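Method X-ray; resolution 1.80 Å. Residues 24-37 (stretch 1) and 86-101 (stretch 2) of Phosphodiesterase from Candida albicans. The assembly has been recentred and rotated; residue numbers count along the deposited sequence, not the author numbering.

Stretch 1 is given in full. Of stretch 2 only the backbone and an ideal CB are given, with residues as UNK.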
# COMPACT_ATOMS: atom_id res chain seq x y z
N THR A 24 -4.93 -14.06 26.33
CA THR A 24 -3.55 -14.23 25.88
C THR A 24 -3.08 -13.03 25.05
O THR A 24 -3.88 -12.35 24.42
CB THR A 24 -3.39 -15.49 24.99
OG1 THR A 24 -4.11 -15.33 23.77
CG2 THR A 24 -3.90 -16.75 25.70
N PHE A 25 -1.77 -12.82 25.05
CA PHE A 25 -1.13 -11.76 24.26
C PHE A 25 -1.35 -12.05 22.78
O PHE A 25 -1.58 -11.14 21.99
CB PHE A 25 0.37 -11.67 24.59
CG PHE A 25 1.09 -10.49 23.96
CD1 PHE A 25 0.53 -9.21 23.99
CD2 PHE A 25 2.34 -10.65 23.38
CE1 PHE A 25 1.20 -8.13 23.42
CE2 PHE A 25 3.02 -9.58 22.83
CZ PHE A 25 2.45 -8.32 22.84
N LYS A 26 -1.27 -13.33 22.41
CA LYS A 26 -1.50 -13.74 21.03
C LYS A 26 -2.89 -13.30 20.55
O LYS A 26 -3.02 -12.76 19.45
CB LYS A 26 -1.33 -15.24 20.87
CG LYS A 26 -1.51 -15.70 19.43
CD LYS A 26 -1.32 -17.20 19.27
CE LYS A 26 -2.64 -17.95 19.31
NZ LYS A 26 -2.41 -19.40 19.03
N HIS A 27 -3.92 -13.52 21.35
CA HIS A 27 -5.26 -13.09 20.95
C HIS A 27 -5.38 -11.56 20.85
O HIS A 27 -6.06 -11.03 19.95
CB HIS A 27 -6.32 -13.68 21.88
CG HIS A 27 -6.57 -15.14 21.65
ND1 HIS A 27 -7.02 -15.98 22.64
CD2 HIS A 27 -6.45 -15.91 20.54
CE1 HIS A 27 -7.17 -17.20 22.15
NE2 HIS A 27 -6.83 -17.18 20.88
N LEU A 28 -4.73 -10.84 21.76
CA LEU A 28 -4.66 -9.37 21.69
C LEU A 28 -4.00 -8.91 20.38
O LEU A 28 -4.52 -8.02 19.69
CB LEU A 28 -3.89 -8.82 22.90
CG LEU A 28 -4.03 -7.32 23.17
CD1 LEU A 28 -3.79 -6.99 24.64
CD2 LEU A 28 -3.08 -6.53 22.30
N ILE A 29 -2.89 -9.54 20.01
CA ILE A 29 -2.19 -9.23 18.75
C ILE A 29 -3.11 -9.48 17.54
O ILE A 29 -3.17 -8.66 16.62
CB ILE A 29 -0.88 -10.04 18.61
CG1 ILE A 29 0.16 -9.51 19.61
CG2 ILE A 29 -0.30 -9.92 17.21
CD1 ILE A 29 1.37 -10.42 19.77
N CYS A 30 -3.85 -10.58 17.56
CA CYS A 30 -4.74 -10.91 16.45
C CYS A 30 -5.84 -9.86 16.29
O CYS A 30 -6.21 -9.51 15.18
CB CYS A 30 -5.34 -12.29 16.61
SG CYS A 30 -4.14 -13.60 16.37
N HIS A 31 -6.36 -9.38 17.41
CA HIS A 31 -7.34 -8.28 17.41
C HIS A 31 -6.75 -7.04 16.72
O HIS A 31 -7.43 -6.39 15.92
CB HIS A 31 -7.72 -7.97 18.86
CG HIS A 31 -8.60 -6.78 19.04
ND1 HIS A 31 -9.96 -6.83 18.81
CD2 HIS A 31 -8.34 -5.53 19.48
CE1 HIS A 31 -10.49 -5.65 19.09
NE2 HIS A 31 -9.53 -4.85 19.49
N LEU A 32 -5.48 -6.73 17.03
CA LEU A 32 -4.81 -5.57 16.44
C LEU A 32 -4.58 -5.75 14.95
O LEU A 32 -4.79 -4.81 14.21
CB LEU A 32 -3.49 -5.29 17.15
CG LEU A 32 -3.60 -4.88 18.61
CD1 LEU A 32 -2.21 -4.73 19.16
CD2 LEU A 32 -4.38 -3.59 18.78
N PHE A 33 -4.15 -6.94 14.51
CA PHE A 33 -3.91 -7.19 13.07
C PHE A 33 -5.17 -6.97 12.24
O PHE A 33 -5.09 -6.50 11.10
CB PHE A 33 -3.37 -8.60 12.80
CG PHE A 33 -1.87 -8.73 12.91
CD1 PHE A 33 -1.02 -7.95 12.14
CD2 PHE A 33 -1.31 -9.69 13.75
CE1 PHE A 33 0.35 -8.08 12.24
CE2 PHE A 33 0.06 -9.84 13.84
CZ PHE A 33 0.90 -9.04 13.08
N LYS A 34 -6.34 -7.29 12.81
CA LYS A 34 -7.61 -7.20 12.08
C LYS A 34 -8.12 -5.78 11.90
O LYS A 34 -8.99 -5.54 11.06
CB LYS A 34 -8.68 -8.07 12.76
CG LYS A 34 -8.47 -9.55 12.49
CD LYS A 34 -9.65 -10.41 12.90
CE LYS A 34 -9.70 -10.61 14.39
NZ LYS A 34 -10.63 -11.74 14.72
N LYS A 35 -7.56 -4.83 12.66
CA LYS A 35 -7.99 -3.43 12.55
C LYS A 35 -7.86 -2.80 11.15
O LYS A 35 -8.67 -1.92 10.78
CB LYS A 35 -7.28 -2.58 13.61
CG LYS A 35 -7.84 -2.91 14.99
CD LYS A 35 -7.35 -1.98 16.06
CE LYS A 35 -8.09 -2.24 17.35
NZ LYS A 35 -9.45 -1.63 17.34
N THR A 36 -6.89 -3.27 10.35
CA THR A 36 -6.73 -2.75 9.00
C THR A 36 -7.59 -3.49 7.94
O THR A 36 -7.37 -3.35 6.73
CB THR A 36 -5.23 -2.69 8.62
OG1 THR A 36 -4.61 -3.96 8.86
CG2 THR A 36 -4.55 -1.63 9.43
N SER A 37 -8.57 -4.27 8.39
CA SER A 37 -9.50 -4.93 7.47
C SER A 37 -10.60 -3.98 7.02
O SER A 37 -11.31 -4.28 6.05
CB SER A 37 -10.14 -6.15 8.12
OG SER A 37 -11.07 -5.74 9.11
N UNK A 86 10.03 -7.03 25.54
CA UNK A 86 9.75 -7.61 24.21
C UNK A 86 8.30 -7.43 23.74
O UNK A 86 8.06 -7.21 22.55
CB UNK A 86 10.08 -9.10 24.23
N UNK A 87 7.34 -7.58 24.65
CA UNK A 87 5.93 -7.33 24.33
C UNK A 87 5.74 -5.89 23.88
O UNK A 87 5.06 -5.59 22.88
CB UNK A 87 5.04 -7.63 25.54
N UNK A 88 6.37 -4.99 24.63
CA UNK A 88 6.33 -3.57 24.36
C UNK A 88 7.00 -3.23 23.02
O UNK A 88 6.47 -2.42 22.25
CB UNK A 88 7.00 -2.81 25.50
N UNK A 89 8.14 -3.85 22.75
CA UNK A 89 8.85 -3.68 21.48
C UNK A 89 7.97 -4.13 20.31
O UNK A 89 7.89 -3.42 19.29
CB UNK A 89 10.16 -4.47 21.49
N UNK A 90 7.32 -5.28 20.47
CA UNK A 90 6.43 -5.81 19.44
C UNK A 90 5.29 -4.82 19.10
O UNK A 90 5.05 -4.53 17.94
CB UNK A 90 5.85 -7.15 19.90
N UNK A 91 4.60 -4.32 20.12
CA UNK A 91 3.50 -3.38 19.94
C UNK A 91 3.99 -2.06 19.33
O UNK A 91 3.40 -1.55 18.37
CB UNK A 91 2.81 -3.12 21.28
N UNK A 92 5.06 -1.51 19.89
CA UNK A 92 5.64 -0.26 19.40
C UNK A 92 5.99 -0.31 17.90
O UNK A 92 5.75 0.66 17.17
CB UNK A 92 6.90 0.07 20.21
N UNK A 93 6.58 -1.42 17.46
CA UNK A 93 7.07 -1.54 16.10
C UNK A 93 5.99 -1.99 15.13
O UNK A 93 5.77 -1.35 14.10
CB UNK A 93 8.25 -2.52 16.06
N UNK A 94 5.33 -3.10 15.43
CA UNK A 94 4.35 -3.66 14.49
C UNK A 94 3.02 -2.93 14.50
O UNK A 94 2.29 -3.03 13.53
CB UNK A 94 4.11 -5.14 14.81
N UNK A 95 2.70 -2.21 15.58
CA UNK A 95 1.38 -1.56 15.68
C UNK A 95 1.47 -0.05 15.92
O UNK A 95 0.56 0.58 16.47
CB UNK A 95 0.57 -2.20 16.81
N UNK A 96 2.55 0.52 15.42
CA UNK A 96 2.79 1.96 15.44
C UNK A 96 1.59 2.73 14.87
O UNK A 96 1.16 3.75 15.41
CB UNK A 96 4.06 2.29 14.65
N UNK A 97 1.01 2.18 13.81
CA UNK A 97 -0.09 2.81 13.08
C UNK A 97 -1.41 2.93 13.85
O UNK A 97 -2.32 3.60 13.37
CB UNK A 97 -0.34 2.02 11.79
N UNK A 98 -1.51 2.32 15.03
CA UNK A 98 -2.76 2.27 15.79
C UNK A 98 -2.92 3.21 17.00
O UNK A 98 -3.86 3.02 17.78
CB UNK A 98 -2.94 0.83 16.29
N UNK A 99 -2.04 4.18 17.18
CA UNK A 99 -2.20 5.21 18.24
C UNK A 99 -2.35 4.60 19.63
O UNK A 99 -3.34 4.85 20.33
CB UNK A 99 -3.42 6.09 17.94
N UNK A 100 -1.37 3.78 20.01
CA UNK A 100 -1.45 2.99 21.24
C UNK A 100 -0.66 3.64 22.37
O UNK A 100 0.48 4.08 22.16
CB UNK A 100 -0.94 1.57 20.99
N UNK A 101 -1.27 3.70 23.56
CA UNK A 101 -0.58 3.97 24.83
C UNK A 101 -0.52 2.68 25.64
O UNK A 101 -1.56 2.05 25.87
CB UNK A 101 -1.28 5.07 25.62

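Helix 25-34 and the helix through positions 86-94 run almost parallel, 6° apart, with axes approaching to 12.2 Å. Stretch 1 lines the space between mainly with hydrocarbon.

Position 86 has nothing of stretch 1 within 5.5 Å of its ideal CB, so many residues would suit, polar ones included. CA-to-CB runs sideways; Asp 86 makes no contact with stretch 1.

At position 87 the ideal CB lies 3.8 Å from Phe 25 CZ, while CA-to-CB points sideways. A long chain with an apolar stem, such as methionine, lysine or arginine, could lie over the ring. The residue is Lys 87. Its CG is 3.6 Å from Phe 25 CE2, over one face, and its CD stands 3.7 Å from the Phe 25 ring centroid in a CH-pi contact. The aliphatic stem does the packing; NZ, 5.6 Å from that centroid, adds at most a weak attraction and is hydrogen-bonded elsewhere in the structure.

Positions 88 and 89 point away or lie out of reach, and stretch 1 barely constrains them: Ser 88 and Leu 89.

Position 90 points toward stretch 1, its ideal CB 4.6 Å from Phe 25 CZ. With Ile 29 also nearby, a medium or large apolar chain is expected. Leu 90 brings CD2 to 3.8 Å from Ile 29 CD1 and CD1 to 4.2 Å from Phe 25 CE2.

Position 91 starts sideways, so a chain must reach back to touch Phe 25 and Leu 32; isoleucine, leucine or methionine could. Ile 91 does, placing CG1 4.1 Å from Phe 25 CZ, at the ring edge, and CD1 3.7 Å from Leu 32 CD1.

Positions 92 and 93 are out of reach, so stretch 1 sets no preference: Gln 92 and Phe 93. Position 94 points toward stretch 1, its ideal CB 5.3 Å from Phe 33 CZ, and various apolar chains would suit; Phe 94 makes no close contact.

Position 95, the first to leave helical angles (-124/29), points toward stretch 1 with its ideal CB 4.4 Å from Leu 32 CD1. Ile 29, Leu 32 and Phe 33 offer an apolar site suited to a large residue, aromatic or aliphatic. Phe 95 receives Leu 32 CB over one face, 3.8 Å from its centroid, and turns its edge toward the face of Phe 33, ring centroids 4.8 Å apart.

At 96, out of reach, stretch 1 sets no preference: Thr 96. Position 97 points toward stretch 1 across open space, near enough to Leu 32 O for a long polar chain to work through water. His 97 NE2 is 2.7 Å from the oxygen of a water that donates to Leu 32 O, and lies 3.8 Å from Thr 36 CG2.

Position 98 faces Leu 32 and the Lys 35 stem, inviting an aliphatic chain. Leu 98 CD1 reaches Leu 32 CD2 at 3.8 Å and Lys 35 CD at 3.9 Å.

Position 99 has positive phi (55/55), which glycine, asparagine or aspartate tolerate well: Asn 99. Position 100, extended and pointing toward stretch 1, suits a beta-branched residue; Ile 100 CD1 reaches Leu 32 CD1 at 4.4 Å. Position 101, out of reach, is likewise unconstrained: Leu 101.

Stretch 2 86-101: DKSLLIQFFFTHLNIL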
# COMPACT_ATOMS: atom_id res chain seq x y z
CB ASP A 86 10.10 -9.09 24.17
CG ASP A 86 11.59 -9.35 24.07
OD1 ASP A 86 12.30 -8.54 23.44
OD2 ASP A 86 12.05 -10.38 24.63
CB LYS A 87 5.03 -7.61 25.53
CG LYS A 87 4.90 -9.08 25.91
CD LYS A 87 3.58 -9.34 26.63
CE LYS A 87 3.39 -10.82 26.93
NZ LYS A 87 4.23 -11.26 28.09
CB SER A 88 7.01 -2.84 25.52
OG SER A 88 7.00 -1.44 25.33
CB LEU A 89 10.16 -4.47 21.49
CG LEU A 89 11.00 -4.51 20.21
CD1 LEU A 89 11.34 -3.10 19.76
CD2 LEU A 89 12.27 -5.32 20.41
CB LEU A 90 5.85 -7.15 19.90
CG LEU A 90 5.17 -8.04 18.84
CD1 LEU A 90 5.21 -9.51 19.27
CD2 LEU A 90 3.73 -7.63 18.58
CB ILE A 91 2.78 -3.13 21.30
CG1 ILE A 91 2.03 -4.38 21.78
CG2 ILE A 91 1.83 -1.95 21.23
CD1 ILE A 91 1.06 -4.98 20.77
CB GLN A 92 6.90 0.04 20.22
CG GLN A 92 7.45 1.44 20.10
CD GLN A 92 8.77 1.61 20.84
OE1 GLN A 92 9.59 0.68 20.92
NE2 GLN A 92 8.99 2.79 21.37
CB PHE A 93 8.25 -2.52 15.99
CG PHE A 93 8.80 -2.63 14.59
CD1 PHE A 93 9.59 -1.63 14.07
CD2 PHE A 93 8.50 -3.72 13.79
CE1 PHE A 93 10.09 -1.70 12.78
CE2 PHE A 93 8.98 -3.81 12.50
CZ PHE A 93 9.79 -2.81 12.00
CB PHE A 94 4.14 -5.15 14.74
CG PHE A 94 5.38 -5.97 14.49
CD1 PHE A 94 5.76 -6.32 13.21
CD2 PHE A 94 6.19 -6.34 15.56
CE1 PHE A 94 6.91 -7.06 12.99
CE2 PHE A 94 7.34 -7.07 15.34
CZ PHE A 94 7.70 -7.43 14.06
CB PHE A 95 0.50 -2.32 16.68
CG PHE A 95 0.26 -3.73 16.26
CD1 PHE A 95 -0.58 -4.01 15.20
CD2 PHE A 95 0.95 -4.79 16.86
CE1 PHE A 95 -0.76 -5.31 14.76
CE2 PHE A 95 0.76 -6.09 16.43
CZ PHE A 95 -0.10 -6.36 15.38
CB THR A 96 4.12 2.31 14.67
OG1 THR A 96 4.37 3.72 14.75
CG2 THR A 96 4.07 1.91 13.19
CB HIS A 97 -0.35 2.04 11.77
CG HIS A 97 -0.80 0.62 11.97
ND1 HIS A 97 0.07 -0.39 12.31
CD2 HIS A 97 -2.02 0.05 11.86
CE1 HIS A 97 -0.60 -1.52 12.43
NE2 HIS A 97 -1.86 -1.29 12.12
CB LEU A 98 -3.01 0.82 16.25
CG LEU A 98 -3.25 -0.19 15.13
CD1 LEU A 98 -3.48 -1.58 15.72
CD2 LEU A 98 -4.45 0.22 14.28
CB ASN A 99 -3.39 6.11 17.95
CG ASN A 99 -3.42 6.57 16.53
OD1 ASN A 99 -2.51 7.30 16.10
ND2 ASN A 99 -4.43 6.13 15.77
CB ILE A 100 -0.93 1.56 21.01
CG1 ILE A 100 -1.89 0.77 20.11
CG2 ILE A 100 -0.71 0.84 22.33
CD1 ILE A 100 -1.31 -0.48 19.49
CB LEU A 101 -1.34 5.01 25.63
CG LEU A 101 -0.69 5.42 26.96
CD1 LEU A 101 0.71 5.96 26.71
CD2 LEU A 101 -1.55 6.44 27.65
O HOH W 1 -3.54 -3.45 12.09
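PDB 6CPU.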